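Local atomic coordinates of alpha-glucosidase (Bacteroides thetaiotaomicron, PDB entry 5XFM), a protein that probably hydrolyses beta-L-arabinopyranosides and alpha-galactosides, as a bifunctional family 97 glycoside hydrolase. Residues S210-S221 / L437-Y445. The protein carries 1 engineered substitution. Residues are numbered along the deposited sequence; the frame is centred on the assembly and turned at random.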
loop_
_atom_site.group_PDB
_atom_site.type_symbol
_atom_site.label_atom_id
_atom_site.label_comp_id
_atom_site.label_asym_id
_atom_site.label_seq_id
_atom_site.Cartn_x
_atom_site.Cartn_y
_atom_site.Cartn_z
ATOM N N SER A 210 -7.482 -8.461 -2.410
ATOM C CA SER A 210 -6.105 -8.372 -1.928
ATOM C C SER A 210 -5.775 -9.508 -0.968
ATOM O O SER A 210 -6.483 -10.507 -0.917
ATOM C CB SER A 210 -5.856 -7.024 -1.253
ATOM O OG SER A 210 -4.469 -6.734 -1.208
ATOM N N GLU A 211 -4.688 -9.363 -0.224
ATOM C CA GLU A 211 -4.359 -10.337 0.809
ATOM C C GLU A 211 -3.613 -9.646 1.942
ATOM O O GLU A 211 -2.915 -8.648 1.725
ATOM C CB GLU A 211 -3.520 -11.486 0.236
ATOM C CG GLU A 211 -2.057 -11.140 0.038
ATOM C CD GLU A 211 -1.229 -12.304 -0.466
ATOM O OE1 GLU A 211 -1.613 -13.465 -0.217
ATOM O OE2 GLU A 211 -0.190 -12.045 -1.119
ATOM N N THR A 212 -3.755 -10.177 3.151
ATOM C CA THR A 212 -3.053 -9.606 4.294
ATOM C C THR A 212 -2.578 -10.676 5.271
ATOM O O THR A 212 -3.042 -11.822 5.234
ATOM C CB THR A 212 -3.943 -8.600 5.042
ATOM O OG1 THR A 212 -3.167 -7.917 6.035
ATOM C CG2 THR A 212 -5.111 -9.317 5.706
ATOM N N GLY A 213 -1.668 -10.286 6.160
ATOM C CA GLY A 213 -1.131 -11.200 7.146
ATOM C C GLY A 213 -0.104 -12.134 6.549
ATOM O O GLY A 213 0.074 -13.257 7.016
ATOM N N VAL A 214 0.586 -11.664 5.514
ATOM C CA VAL A 214 1.721 -12.402 4.976
ATOM C C VAL A 214 3.001 -12.071 5.733
ATOM O O VAL A 214 3.433 -10.915 5.785
ATOM C CB VAL A 214 1.938 -12.108 3.484
ATOM C CG1 VAL A 214 3.233 -12.763 2.990
ATOM C CG2 VAL A 214 0.730 -12.555 2.675
ATOM N N ASP A 215 3.599 -13.095 6.331
ATOM C CA ASP A 215 4.868 -12.928 7.014
ATOM C C ASP A 215 5.789 -14.057 6.618
ATOM O O ASP A 215 5.618 -14.657 5.560
ATOM C CB ASP A 215 4.684 -12.879 8.538
ATOM C CG ASP A 215 3.850 -14.038 9.083
ATOM O OD1 ASP A 215 3.993 -15.187 8.605
ATOM O OD2 ASP A 215 3.049 -13.793 10.009
ATOM N N SER A 216 6.730 -14.384 7.492
ATOM C CA SER A 216 7.742 -15.387 7.187
ATOM C C SER A 216 7.156 -16.782 6.934
ATOM O O SER A 216 7.833 -17.653 6.392
ATOM C CB SER A 216 8.785 -15.432 8.311
ATOM O OG SER A 216 8.231 -15.904 9.520
ATOM N N ARG A 217 5.908 -16.997 7.342
ATOM C CA ARG A 217 5.298 -18.324 7.257
ATOM C C ARG A 217 4.646 -18.627 5.903
ATOM O O ARG A 217 4.060 -19.687 5.721
ATOM C CB ARG A 217 4.276 -18.503 8.384
ATOM C CG ARG A 217 4.925 -18.826 9.730
ATOM C CD ARG A 217 3.990 -18.602 10.907
ATOM N NE ARG A 217 3.637 -17.194 11.069
ATOM C CZ ARG A 217 2.591 -16.759 11.769
ATOM N NH1 ARG A 217 1.784 -17.625 12.374
ATOM N NH2 ARG A 217 2.348 -15.457 11.861
ATOM N N TYR A 218 4.765 -17.718 4.941
ATOM C CA TYR A 218 4.173 -17.960 3.631
ATOM C C TYR A 218 4.898 -17.159 2.559
ATOM O O TYR A 218 5.860 -16.446 2.839
ATOM C CB TYR A 218 2.690 -17.594 3.643
ATOM C CG TYR A 218 1.762 -18.515 2.863
ATOM C CD1 TYR A 218 1.357 -19.736 3.394
ATOM C CD2 TYR A 218 1.243 -18.135 1.631
ATOM C CE1 TYR A 218 0.487 -20.569 2.716
ATOM C CE2 TYR A 218 0.364 -18.965 0.935
ATOM C CZ TYR A 218 -0.010 -20.183 1.485
ATOM O OH TYR A 218 -0.880 -21.014 0.808
ATOM N N CYS A 219 4.418 -17.278 1.329
ATOM C CA CYS A 219 4.909 -16.464 0.231
ATOM C C CYS A 219 3.916 -15.335 -0.015
ATOM O O CYS A 219 2.771 -15.407 0.429
ATOM C CB CYS A 219 5.077 -17.312 -1.031
ATOM S SG CYS A 219 3.529 -18.081 -1.580
ATOM N N GLY A 220 4.354 -14.292 -0.711
ATOM C CA GLY A 220 3.437 -13.272 -1.186
ATOM C C GLY A 220 2.735 -13.824 -2.412
ATOM O O GLY A 220 3.351 -14.529 -3.206
ATOM N N SER A 221 1.448 -13.534 -2.568
ATOM C CA SER A 221 0.721 -14.047 -3.723
ATOM C C SER A 221 0.227 -12.921 -4.623
ATOM O O SER A 221 0.335 -11.741 -4.280
ATOM C CB SER A 221 -0.451 -14.922 -3.278
ATOM O OG SER A 221 0.007 -16.175 -2.803
ATOM N N LEU A 437 4.232 -5.387 -2.090
ATOM C CA LEU A 437 3.124 -4.725 -1.418
ATOM C C LEU A 437 3.136 -5.069 0.067
ATOM O O LEU A 437 3.387 -6.218 0.426
ATOM C CB LEU A 437 1.791 -5.154 -2.041
ATOM C CG LEU A 437 0.506 -4.536 -1.494
ATOM C CD1 LEU A 437 0.352 -3.149 -2.088
ATOM C CD2 LEU A 437 -0.733 -5.391 -1.786
ATOM N N PRO A 438 2.885 -4.073 0.938
ATOM C CA PRO A 438 2.745 -4.346 2.372
ATOM C C PRO A 438 1.432 -5.074 2.633
ATOM O O PRO A 438 0.418 -4.758 2.009
ATOM C CB PRO A 438 2.746 -2.951 3.000
ATOM C CG PRO A 438 2.186 -2.077 1.926
ATOM C CD PRO A 438 2.723 -2.638 0.639
ATOM N N ARG A 439 1.451 -6.062 3.513
ATOM C CA ARG A 439 0.258 -6.866 3.721
ATOM C C ARG A 439 -0.197 -6.805 5.179
ATOM O O ARG A 439 -0.051 -7.773 5.929
ATOM C CB ARG A 439 0.530 -8.298 3.264
ATOM C CG ARG A 439 0.358 -8.483 1.752
ATOM C CD ARG A 439 1.473 -9.351 1.200
ATOM N NE ARG A 439 1.290 -9.788 -0.185
ATOM C CZ ARG A 439 2.022 -9.363 -1.211
ATOM N NH1 ARG A 439 2.976 -8.461 -1.025
ATOM N NH2 ARG A 439 1.797 -9.836 -2.430
ATOM N N GLY A 440 -0.740 -5.654 5.576
ATOM C CA GLY A 440 -1.144 -5.447 6.953
ATOM C C GLY A 440 0.065 -5.188 7.838
ATOM O O GLY A 440 0.011 -5.387 9.052
ATOM N N TRP A 441 1.164 -4.750 7.229
ATOM C CA TRP A 441 2.438 -4.678 7.937
ATOM C C TRP A 441 2.538 -3.606 9.042
ATOM O O TRP A 441 3.314 -3.782 9.984
ATOM C CB TRP A 441 3.573 -4.492 6.916
ATOM C CG TRP A 441 3.876 -5.769 6.163
ATOM C CD1 TRP A 441 3.157 -6.931 6.206
ATOM C CD2 TRP A 441 4.998 -6.026 5.307
ATOM N NE1 TRP A 441 3.748 -7.883 5.416
ATOM C CE2 TRP A 441 4.880 -7.356 4.851
ATOM C CE3 TRP A 441 6.088 -5.260 4.875
ATOM C CZ2 TRP A 441 5.808 -7.937 3.986
ATOM C CZ3 TRP A 441 7.011 -5.838 4.016
ATOM C CH2 TRP A 441 6.863 -7.163 3.579
ATOM N N GLU A 442 1.736 -2.542 8.967
ATOM C CA GLU A 442 1.740 -1.514 10.015
ATOM C C GLU A 442 1.337 -2.097 11.373
ATOM O O GLU A 442 1.940 -1.783 12.405
ATOM C CB GLU A 442 0.786 -0.361 9.664
ATOM C CG GLU A 442 1.199 0.521 8.478
ATOM C CD GLU A 442 0.610 0.057 7.156
ATOM O OE1 GLU A 442 0.195 -1.121 7.071
ATOM O OE2 GLU A 442 0.547 0.876 6.209
ATOM N N ARG A 443 0.321 -2.955 11.368
ATOM C CA ARG A 443 -0.133 -3.582 12.593
ATOM C C ARG A 443 0.800 -4.718 12.979
ATOM O O ARG A 443 1.139 -4.874 14.148
ATOM C CB ARG A 443 -1.563 -4.102 12.451
ATOM C CG ARG A 443 -2.142 -4.618 13.755
ATOM C CD ARG A 443 -3.641 -4.420 13.805
ATOM N NE ARG A 443 -4.203 -4.916 15.058
ATOM C CZ ARG A 443 -4.257 -4.193 16.175
ATOM N NH1 ARG A 443 -3.771 -2.954 16.187
ATOM N NH2 ARG A 443 -4.788 -4.706 17.280
ATOM N N MET A 444 1.204 -5.520 11.999
ATOM C CA MET A 444 2.077 -6.648 12.288
ATOM C C MET A 444 3.439 -6.219 12.854
ATOM O O MET A 444 3.980 -6.900 13.729
ATOM C CB MET A 444 2.259 -7.502 11.038
ATOM C CG MET A 444 0.977 -8.189 10.613
ATOM S SD MET A 444 0.916 -8.675 8.886
ATOM C CE MET A 444 2.077 -10.038 8.865
ATOM N N TYR A 445 3.971 -5.087 12.378
ATOM C CA TYR A 445 5.305 -4.607 12.780
ATOM C C TYR A 445 5.312 -3.157 13.286
ATOM O O TYR A 445 5.183 -2.222 12.496
ATOM C CB TYR A 445 6.280 -4.726 11.608
ATOM C CG TYR A 445 6.300 -6.092 10.962
ATOM C CD1 TYR A 445 7.029 -7.136 11.518
ATOM C CD2 TYR A 445 5.573 -6.341 9.801
ATOM C CE1 TYR A 445 7.046 -8.387 10.927
ATOM C CE2 TYR A 445 5.582 -7.577 9.210
ATOM C CZ TYR A 445 6.316 -8.598 9.772
ATOM O OH TYR A 445 6.320 -9.839 9.173
#
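R439 reaches from the 437-445 segment into the bend of 210-221 and lays its guanidinium edge against E211 and the S221 carbonyl. R439 NE gives the straighter bond of the salt bridge, 2.9 Å to E211 OE2, which it meets on the anti side, well out of the carboxylate plane; the two planes are 61° apart. R439 NH2 adds a weak second bond to that oxygen. The syn lone pair of E211 OE2 takes S221 N at 2.6 Å, while OE1 pairs with R261 on the neighbouring strand. R439 NH2 also donates to S221 O at 3.0 Å, in the carbonyl plane and on a lone pair, and NH1 goes to T436 OG1 and, weakly, to L437 O. A bend at chi2 (138°) lays R439 CD against V214 CG2 and turns NE towards E211; G220 CA lies over one guanidinium face. A leucine in place of R439 would probably leave the buried E211 with R261 as its main charged mate and S221 O without this donor.

R439 O accepts from G213 N at 3.0 Å, from above the carbonyl plane; T212 OG1, close by, is hydrogen-bonded to P278 O. V214 O takes W441 NE1 at 3.1 Å, almost end-on to the carbonyl, the oxygen at the ring edge and somewhat out of its plane. M444 sets SD at G213 CA and CE at V214 O and D215 CB. Y445 OH sits by D215 CB and hydrogen-bonds to E417 OE1.

The contact joins the end of strand 206-212 and the loop that follows to the segment between strands 429-432 and 448-451, a beta-sandwich-to-TIM-barrel interface consistent with family 97 architecture.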